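Local coordinates for GH127 beta-L-arabinofuranoside (Geobacillus stearothermophilus, PDB 4QK0), which probably hydrolyses beta-L-arabinofuranosidic bonds to release L-arabinose, as a glycoside hydrolase of family 127, at residues I35-W39 and W82-V86; A87-E91 and A153-T158; C168-D172 and T205-Y210. The contacts are given in a common frame with arbitrary orientation. Residues are numbered along the deposited sequence.

Contact 1: residues I35-W39 and W82-V86; sequences IPYQW and WLEAV
Trp82 (chi1 t, chi2 91°), on helix 76-92, is the centre of the contact, and Ile35 packs against it: with chi1 and chi2 both m, Ile35 CD1 lies 3.8 Å from Trp82 CD1 and 3.7 Å from Ala85 CB, while its CG2 meets Val86 CG2 at 3.9 Å. Both segments are helical, the first kinked at Pro36, whose ring nitrogen has no hydrogen to give to the turn before; their local axes run roughly antiparallel (151°) and 10.9 Å apart, a gap that suits an indole, with Ile35 CA 7.1 Å from Trp82 CA. This is helix-to-helix packing within the mainly helical catalytic domain, consistent with the (alpha/alpha)6 barrel of this clan. Trp39 (chi1 t, chi2 -118°) lays its six-membered ring on Trp82's in an offset stack, centroids 4.6 Å apart and planes at 26°; Trp39 CE3 approaches Trp82 CH2 to 3.5 Å. At the polar edge, Trp82 NE1 donates to Ile35 O at 3.0 Å (166°), which also accepts from Trp39 N at 2.9 Å.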
loop_
_atom_site.group_PDB
_atom_site.type_symbol
_atom_site.label_atom_id
_atom_site.label_comp_id
_atom_site.label_asym_id
_atom_site.label_seq_id
_atom_site.Cartn_x
_atom_site.Cartn_y
_atom_site.Cartn_z
ATOM N N ILE A 35 22.317 22.430 14.231
ATOM C CA ILE A 35 23.031 21.994 15.445
ATOM C C ILE A 35 22.647 22.773 16.722
ATOM O O ILE A 35 22.407 22.192 17.799
ATOM C CB ILE A 35 24.549 22.005 15.173
ATOM C CG1 ILE A 35 24.935 20.768 14.351
ATOM C CG2 ILE A 35 25.361 22.111 16.459
ATOM C CD1 ILE A 35 24.602 19.434 14.955
ATOM N N PRO A 36 22.545 24.091 16.629
ATOM C CA PRO A 36 22.010 24.825 17.791
ATOM C C PRO A 36 20.596 24.431 18.241
ATOM O O PRO A 36 20.345 24.305 19.446
ATOM C CB PRO A 36 22.035 26.285 17.313
ATOM C CG PRO A 36 23.192 26.310 16.367
ATOM C CD PRO A 36 23.024 25.010 15.592
ATOM N N TYR A 37 19.680 24.227 17.295
ATOM C CA TYR A 37 18.313 23.806 17.645
ATOM C C TYR A 37 18.339 22.450 18.345
ATOM O O TYR A 37 17.665 22.248 19.367
ATOM C CB TYR A 37 17.404 23.759 16.397
ATOM C CG TYR A 37 15.962 23.428 16.714
ATOM C CD1 TYR A 37 15.542 22.119 16.821
ATOM C CD2 TYR A 37 15.040 24.435 16.980
ATOM C CE1 TYR A 37 14.232 21.803 17.159
ATOM C CE2 TYR A 37 13.719 24.131 17.308
ATOM C CZ TYR A 37 13.325 22.814 17.381
ATOM O OH TYR A 37 12.031 22.514 17.695
ATOM N N GLN A 38 19.114 21.516 17.793
ATOM C CA GLN A 38 19.191 20.203 18.418
ATOM C C GLN A 38 19.789 20.266 19.796
ATOM O O GLN A 38 19.383 19.513 20.690
ATOM C CB GLN A 38 19.992 19.223 17.586
ATOM C CG GLN A 38 19.293 18.697 16.334
ATOM C CD GLN A 38 17.890 18.083 16.551
ATOM O OE1 GLN A 38 17.776 16.983 17.091
ATOM N NE2 GLN A 38 16.813 18.772 16.070
ATOM N N TRP A 39 20.777 21.149 19.995
ATOM C CA TRP A 39 21.337 21.319 21.346
ATOM C C TRP A 39 20.240 21.697 22.355
ATOM O O TRP A 39 20.187 21.182 23.479
ATOM C CB TRP A 39 22.494 22.343 21.322
ATOM C CG TRP A 39 23.104 22.585 22.647
ATOM C CD1 TRP A 39 23.135 23.770 23.312
ATOM C CD2 TRP A 39 23.728 21.614 23.523
ATOM N NE1 TRP A 39 23.716 23.600 24.542
ATOM C CE2 TRP A 39 24.094 22.299 24.706
ATOM C CE3 TRP A 39 24.017 20.257 23.414
ATOM C CZ2 TRP A 39 24.772 21.689 25.752
ATOM C CZ3 TRP A 39 24.671 19.614 24.494
ATOM C CH2 TRP A 39 25.038 20.330 25.645
ATOM N N TRP A 82 25.097 14.212 17.797
ATOM C CA TRP A 82 25.250 15.668 17.861
ATOM C C TRP A 82 26.762 15.996 18.048
ATOM O O TRP A 82 27.318 16.841 17.319
ATOM C CB TRP A 82 24.368 16.266 18.979
ATOM C CG TRP A 82 24.428 17.749 19.138
ATOM C CD1 TRP A 82 23.630 18.675 18.525
ATOM C CD2 TRP A 82 25.352 18.494 19.936
ATOM N NE1 TRP A 82 24.014 19.939 18.892
ATOM C CE2 TRP A 82 25.048 19.853 19.772
ATOM C CE3 TRP A 82 26.384 18.144 20.797
ATOM C CZ2 TRP A 82 25.756 20.862 20.420
ATOM C CZ3 TRP A 82 27.067 19.155 21.466
ATOM C CH2 TRP A 82 26.751 20.489 21.268
ATOM N N LEU A 83 27.434 15.279 18.957
ATOM C CA LEU A 83 28.903 15.486 19.140
ATOM C C LEU A 83 29.702 15.235 17.859
ATOM O O LEU A 83 30.607 15.988 17.521
ATOM C CB LEU A 83 29.443 14.607 20.240
ATOM C CG LEU A 83 29.016 15.026 21.665
ATOM C CD1 LEU A 83 29.339 13.931 22.650
ATOM C CD2 LEU A 83 29.691 16.311 22.074
ATOM N N GLU A 84 29.320 14.210 17.115
ATOM C CA GLU A 84 30.022 13.876 15.901
ATOM C C GLU A 84 29.892 14.968 14.886
ATOM O O GLU A 84 30.881 15.380 14.243
ATOM C CB GLU A 84 29.564 12.534 15.324
ATOM C CG GLU A 84 30.469 12.091 14.163
ATOM C CD GLU A 84 29.965 10.883 13.369
ATOM O OE1 GLU A 84 29.097 10.163 13.875
ATOM O OE2 GLU A 84 30.475 10.649 12.244
ATOM N N ALA A 85 28.691 15.468 14.707
ATOM C CA ALA A 85 28.527 16.601 13.786
ATOM C C ALA A 85 29.304 17.847 14.237
ATOM O O ALA A 85 29.852 18.586 13.417
ATOM C CB ALA A 85 27.069 16.956 13.648
ATOM N N VAL A 86 29.277 18.111 15.532
ATOM C CA VAL A 86 29.963 19.287 16.086
ATOM C C VAL A 86 31.460 19.192 15.799
ATOM O O VAL A 86 32.048 20.145 15.337
ATOM C CB VAL A 86 29.674 19.405 17.603
ATOM C CG1 VAL A 86 30.719 20.244 18.299
ATOM C CG2 VAL A 86 28.293 19.998 17.842
#

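Contact 2: residues A87-E91 and A153-T158; sequences AYLLE and AYFRAT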
loop_
_atom_site.group_PDB
_atom_site.type_symbol
_atom_site.label_atom_id
_atom_site.label_comp_id
_atom_site.label_asym_id
_atom_site.label_seq_id
_atom_site.Cartn_x
_atom_site.Cartn_y
_atom_site.Cartn_z
ATOM N N ALA A 87 32.025 18.004 16.010
ATOM C CA ALA A 87 33.410 17.704 15.594
ATOM C C ALA A 87 33.715 18.120 14.198
ATOM O O ALA A 87 34.711 18.832 13.945
ATOM C CB ALA A 87 33.694 16.227 15.750
ATOM N N TYR A 88 32.847 17.743 13.250
ATOM C CA TYR A 88 33.098 18.108 11.854
ATOM C C TYR A 88 32.952 19.588 11.648
ATOM O O TYR A 88 33.650 20.176 10.799
ATOM C CB TYR A 88 32.185 17.353 10.879
ATOM C CG TYR A 88 32.292 15.843 10.973
ATOM C CD1 TYR A 88 33.523 15.215 11.040
ATOM C CD2 TYR A 88 31.160 15.050 10.971
ATOM C CE1 TYR A 88 33.626 13.827 11.103
ATOM C CE2 TYR A 88 31.245 13.666 11.056
ATOM C CZ TYR A 88 32.482 13.059 11.114
ATOM O OH TYR A 88 32.561 11.696 11.215
ATOM N N LEU A 89 32.026 20.208 12.377
ATOM C CA LEU A 89 31.866 21.655 12.237
ATOM C C LEU A 89 33.133 22.394 12.679
ATOM O O LEU A 89 33.554 23.377 12.042
ATOM C CB LEU A 89 30.671 22.149 13.029
ATOM C CG LEU A 89 29.350 21.795 12.329
ATOM C CD1 LEU A 89 28.197 22.188 13.239
ATOM C CD2 LEU A 89 29.180 22.478 11.011
ATOM N N LEU A 90 33.717 21.922 13.773
ATOM C CA LEU A 90 34.939 22.506 14.301
ATOM C C LEU A 90 36.152 22.341 13.412
ATOM O O LEU A 90 37.066 23.126 13.542
ATOM C CB LEU A 90 35.254 21.938 15.681
ATOM C CG LEU A 90 34.229 22.249 16.772
ATOM C CD1 LEU A 90 34.560 21.534 18.063
ATOM C CD2 LEU A 90 34.112 23.747 17.038
ATOM N N GLU A 91 36.192 21.334 12.539
ATOM C CA GLU A 91 37.260 21.220 11.535
ATOM C C GLU A 91 37.235 22.357 10.543
ATOM O O GLU A 91 38.261 22.661 9.961
ATOM C CB GLU A 91 37.135 19.945 10.699
ATOM C CG GLU A 91 37.545 18.659 11.382
ATOM C CD GLU A 91 37.594 17.454 10.443
ATOM O OE1 GLU A 91 36.816 17.414 9.462
ATOM O OE2 GLU A 91 38.414 16.527 10.686
ATOM N N ALA A 153 35.940 11.221 15.681
ATOM C CA ALA A 153 35.816 12.456 14.947
ATOM C C ALA A 153 36.314 13.669 15.749
ATOM O O ALA A 153 36.884 14.598 15.179
ATOM C CB ALA A 153 34.372 12.689 14.501
ATOM N N TYR A 154 35.977 13.694 17.021
ATOM C CA TYR A 154 36.292 14.812 17.863
ATOM C C TYR A 154 37.826 14.875 18.059
ATOM O O TYR A 154 38.401 15.942 18.060
ATOM C CB TYR A 154 35.529 14.698 19.211
ATOM C CG TYR A 154 35.543 15.986 19.987
ATOM C CD1 TYR A 154 34.699 17.027 19.638
ATOM C CD2 TYR A 154 36.442 16.193 21.041
ATOM C CE1 TYR A 154 34.721 18.232 20.312
ATOM C CE2 TYR A 154 36.468 17.391 21.732
ATOM C CZ TYR A 154 35.603 18.409 21.361
ATOM O OH TYR A 154 35.598 19.629 22.012
ATOM N N PHE A 155 38.475 13.723 18.190
ATOM C CA PHE A 155 39.930 13.699 18.225
ATOM C C PHE A 155 40.600 14.259 16.968
ATOM O O PHE A 155 41.502 15.094 17.042
ATOM C CB PHE A 155 40.429 12.294 18.458
ATOM C CG PHE A 155 41.915 12.209 18.443
ATOM C CD1 PHE A 155 42.663 12.890 19.408
ATOM C CD2 PHE A 155 42.575 11.512 17.456
ATOM C CE1 PHE A 155 44.043 12.863 19.391
ATOM C CE2 PHE A 155 43.964 11.467 17.438
ATOM C CZ PHE A 155 44.690 12.133 18.405
ATOM N N ARG A 156 40.149 13.818 15.821
ATOM C CA ARG A 156 40.712 14.256 14.550
ATOM C C ARG A 156 40.507 15.709 14.365
ATOM O O ARG A 156 41.342 16.347 13.744
ATOM C CB ARG A 156 40.096 13.504 13.341
ATOM C CG ARG A 156 40.478 12.049 13.351
ATOM C CD ARG A 156 40.045 11.256 12.137
ATOM N NE ARG A 156 41.143 10.323 11.939
ATOM C CZ ARG A 156 41.044 9.063 11.564
ATOM N NH1 ARG A 156 39.851 8.534 11.300
ATOM N NH2 ARG A 156 42.175 8.354 11.447
ATOM N N ALA A 157 39.417 16.248 14.896
ATOM C CA ALA A 157 39.123 17.673 14.708
ATOM C C ALA A 157 39.846 18.589 15.667
ATOM O O ALA A 157 40.163 19.713 15.319
ATOM C CB ALA A 157 37.613 17.936 14.866
ATOM N N THR A 158 39.962 18.169 16.917
ATOM C CA THR A 158 40.447 19.077 17.942
ATOM C C THR A 158 41.786 18.681 18.537
ATOM O O THR A 158 42.383 19.479 19.242
ATOM C CB THR A 158 39.478 19.159 19.123
ATOM O OG1 THR A 158 39.393 17.875 19.769
ATOM C CG2 THR A 158 38.127 19.624 18.670
HETATM O O HOH W 1 36.860 14.876 12.527
#
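Ala87 sets its methyl group over the backbone of the facing helix, CB lying 3.6 Å from both Ala153 O and Tyr154 CA and 3.8 Å from Ala153 CB. Ala157 replies one turn on, its CB 3.2 Å from Ala87 O and 3.6 Å from Glu91 CG. With alanine at all three central places, little side chain separates the backbones, and the local axes approach to 8.3 Å; the CA atoms of Ala87 and Tyr154 are only 4.7 Å apart. The segments run nearly parallel, at 15°, with helices 96-112 and 122-126 between them in the chain, an arrangement consistent with the (alpha/alpha)6 barrel expected of this clan. Larger groups flank the alanine seam. Tyr88 CE1 touches Ala153 CB at 3.7 Å, its hydroxyl being bonded to Glu84; Leu90 CD1 reaches Tyr154 CE1 at 4.0 Å, and that tyrosine's hydroxyl goes to Asp103. Near the helix end, Thr158 OG1 donates to Tyr154 O at 2.8 Å, tying a polar side chain back to its own helix, while its CG2 meets Leu90 CD1 at 4.1 Å. On the solvent side, a water donates to Ala153 O at 2.7 Å and, weakly, to Glu91 OE2 at 2.9 Å.

Contact 3: residues C168-D172 and T205-Y210; sequences CKYAD and TGNENY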
loop_
_atom_site.group_PDB
_atom_site.type_symbol
_atom_site.label_atom_id
_atom_site.label_comp_id
_atom_site.label_asym_id
_atom_site.label_seq_id
_atom_site.Cartn_x
_atom_site.Cartn_y
_atom_site.Cartn_z
ATOM N N CYS A 168 37.678 4.188 24.373
ATOM C CA CYS A 168 38.559 3.003 24.323
ATOM C C CYS A 168 38.362 2.142 25.514
ATOM O O CYS A 168 38.459 0.912 25.413
ATOM C CB CYS A 168 40.045 3.402 24.234
ATOM S SG CYS A 168 40.574 3.988 22.618
ATOM N N LYS A 169 38.073 2.745 26.672
ATOM C CA LYS A 169 37.774 1.943 27.859
ATOM C C LYS A 169 36.509 1.123 27.640
ATOM O O LYS A 169 36.460 -0.052 27.974
ATOM C CB LYS A 169 37.599 2.799 29.117
ATOM C CG LYS A 169 38.888 3.131 29.827
ATOM C CD LYS A 169 38.746 4.200 30.927
ATOM C CE LYS A 169 38.624 3.580 32.296
ATOM N NZ LYS A 169 37.388 2.759 32.465
ATOM N N TYR A 170 35.486 1.737 27.059
ATOM C CA TYR A 170 34.236 1.010 26.790
ATOM C C TYR A 170 34.511 -0.057 25.714
ATOM O O TYR A 170 34.166 -1.225 25.893
ATOM C CB TYR A 170 33.141 2.004 26.375
ATOM C CG TYR A 170 31.726 1.485 26.343
ATOM C CD1 TYR A 170 31.404 0.211 26.718
ATOM C CD2 TYR A 170 30.689 2.327 25.971
ATOM C CE1 TYR A 170 30.106 -0.247 26.693
ATOM C CE2 TYR A 170 29.355 1.905 25.960
ATOM C CZ TYR A 170 29.067 0.621 26.311
ATOM O OH TYR A 170 27.774 0.172 26.310
ATOM N N ALA A 171 35.185 0.318 24.630
ATOM C CA ALA A 171 35.493 -0.670 23.553
ATOM C C ALA A 171 36.273 -1.893 24.100
ATOM O O ALA A 171 35.981 -3.055 23.784
ATOM C CB ALA A 171 36.278 0.006 22.447
ATOM N N ASP A 172 37.231 -1.630 24.984
ATOM C CA ASP A 172 37.974 -2.736 25.633
ATOM C C ASP A 172 37.049 -3.581 26.466
ATOM O O ASP A 172 37.127 -4.823 26.408
ATOM C CB ASP A 172 39.124 -2.213 26.541
ATOM C CG ASP A 172 40.183 -1.425 25.767
ATOM O OD1 ASP A 172 40.323 -1.597 24.535
ATOM O OD2 ASP A 172 40.840 -0.578 26.414
ATOM N N THR A 205 43.657 4.479 16.323
ATOM C CA THR A 205 44.484 4.022 17.424
ATOM C C THR A 205 45.564 3.006 17.045
ATOM O O THR A 205 46.472 2.790 17.811
ATOM C CB THR A 205 43.658 3.305 18.515
ATOM O OG1 THR A 205 43.023 2.159 17.967
ATOM C CG2 THR A 205 42.643 4.213 19.154
ATOM N N GLY A 206 45.385 2.283 15.943
ATOM C CA GLY A 206 46.264 1.188 15.589
ATOM C C GLY A 206 46.094 -0.043 16.450
ATOM O O GLY A 206 46.779 -1.047 16.256
ATOM N N ASN A 207 45.167 -0.004 17.400
ATOM C CA ASN A 207 44.897 -1.168 18.243
ATOM C C ASN A 207 44.125 -2.270 17.515
ATOM O O ASN A 207 42.902 -2.206 17.335
ATOM C CB ASN A 207 44.170 -0.740 19.513
ATOM C CG ASN A 207 44.028 -1.867 20.513
ATOM O OD1 ASN A 207 44.126 -3.037 20.184
ATOM N ND2 ASN A 207 43.767 -1.507 21.739
ATOM N N GLU A 208 44.839 -3.328 17.172
ATOM C CA GLU A 208 44.289 -4.476 16.441
ATOM C C GLU A 208 43.156 -5.204 17.134
ATOM O O GLU A 208 42.399 -5.929 16.477
ATOM C CB GLU A 208 45.383 -5.528 16.178
ATOM C CG GLU A 208 46.600 -5.016 15.414
ATOM C CD GLU A 208 46.526 -5.251 13.918
ATOM O OE1 GLU A 208 45.800 -6.180 13.500
ATOM O OE2 GLU A 208 47.201 -4.514 13.161
ATOM N N ASN A 209 43.041 -5.090 18.453
ATOM C CA ASN A 209 41.889 -5.724 19.113
ATOM C C ASN A 209 40.551 -5.242 18.530
ATOM O O ASN A 209 39.604 -6.002 18.460
ATOM C CB ASN A 209 41.878 -5.418 20.593
ATOM C CG ASN A 209 43.098 -5.968 21.330
ATOM O OD1 ASN A 209 43.784 -6.868 20.845
ATOM N ND2 ASN A 209 43.298 -5.491 22.555
ATOM N N TYR A 210 40.507 -3.972 18.121
ATOM C CA TYR A 210 39.281 -3.328 17.678
ATOM C C TYR A 210 38.902 -3.876 16.304
ATOM O O TYR A 210 37.720 -4.202 16.026
ATOM C CB TYR A 210 39.432 -1.790 17.677
ATOM C CG TYR A 210 39.730 -1.213 19.061
ATOM C CD1 TYR A 210 39.271 -1.827 20.208
ATOM C CD2 TYR A 210 40.469 -0.057 19.216
ATOM C CE1 TYR A 210 39.530 -1.300 21.472
ATOM C CE2 TYR A 210 40.753 0.459 20.479
ATOM C CZ TYR A 210 40.294 -0.176 21.604
ATOM O OH TYR A 210 40.556 0.326 22.881
HETATM O O HOH W 2 40.639 -4.283 23.842
#
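A very short hydrogen bond, 2.5 Å from Tyr210 OH to Asp172 OD1, ties helix 162-177 to the start of helix 208-220. The carboxylate oxygen lies near the plane of the tyrosine ring, at its hydroxyl edge, where a phenol donates best. Tyr210 (chi1 m) carries its ring across the gap: Ala171 CB packs on Tyr210 CE1 at 3.6 Å, a methyl being small enough to let the ring lie close to the helix, and Cys168 SG stands 4.1 Å from Tyr210 CE2. The sulfur is 5.2 Å from the ring centroid and oblique to it, a Cys sulfur-aromatic contact, and it also meets Thr205 CG2 at 4.0 Å. Leu201, from helix 194-205, packs against Cys168, Ala171 and Tyr210.

The 205-210 segment is the tight turn between two consecutive helices of the helical catalytic domain. Thr205 OG1 accepts from Asn207 N at 3.1 Å, an ST turn, and is also bonded to Leu201 O. Gly206 leaves the helical conformation with phi of 73°, a left-handed conformation that glycine adopts at less cost than residues with a CB. Asn207 is the N-cap of the next helix, its OD1 accepting from Asn209 N at 2.9 Å. A water donates to Asp172 OD1 at 2.8 Å and accepts from Asn209 ND2 at 3.2 Å, joining that helix start to the same carboxylate oxygen. Between these two segments Asp172 OD1 is thus met by a phenol and a water, both neutral donors, so the link is a charge-assisted hydrogen bond and not a salt bridge.

From the N terminus, contact 1 brings helix 76-92 back to helix 22-42, closing a loop of 42 residues. Contact 2 then opens on that same helix 76-92 and closes 61 residues later on helix 140-158. Contact 3 follows, spanning 32 residues from helix 162-177 to the turn into helix 208-220. The three loops run in series; none nests in or crosses another. Contacts 1 and 2 touch directly, Ile35 CG1 lying 3.7 Å from Leu89 CD1 and Glu84 CG 4.0 Å from Ala153 CB. Contact 3 stands apart, its nearest atoms about 6 Å from contact 2, joined to it by the succession of helices 140-158 and 162-177. All lie within the catalytic domain.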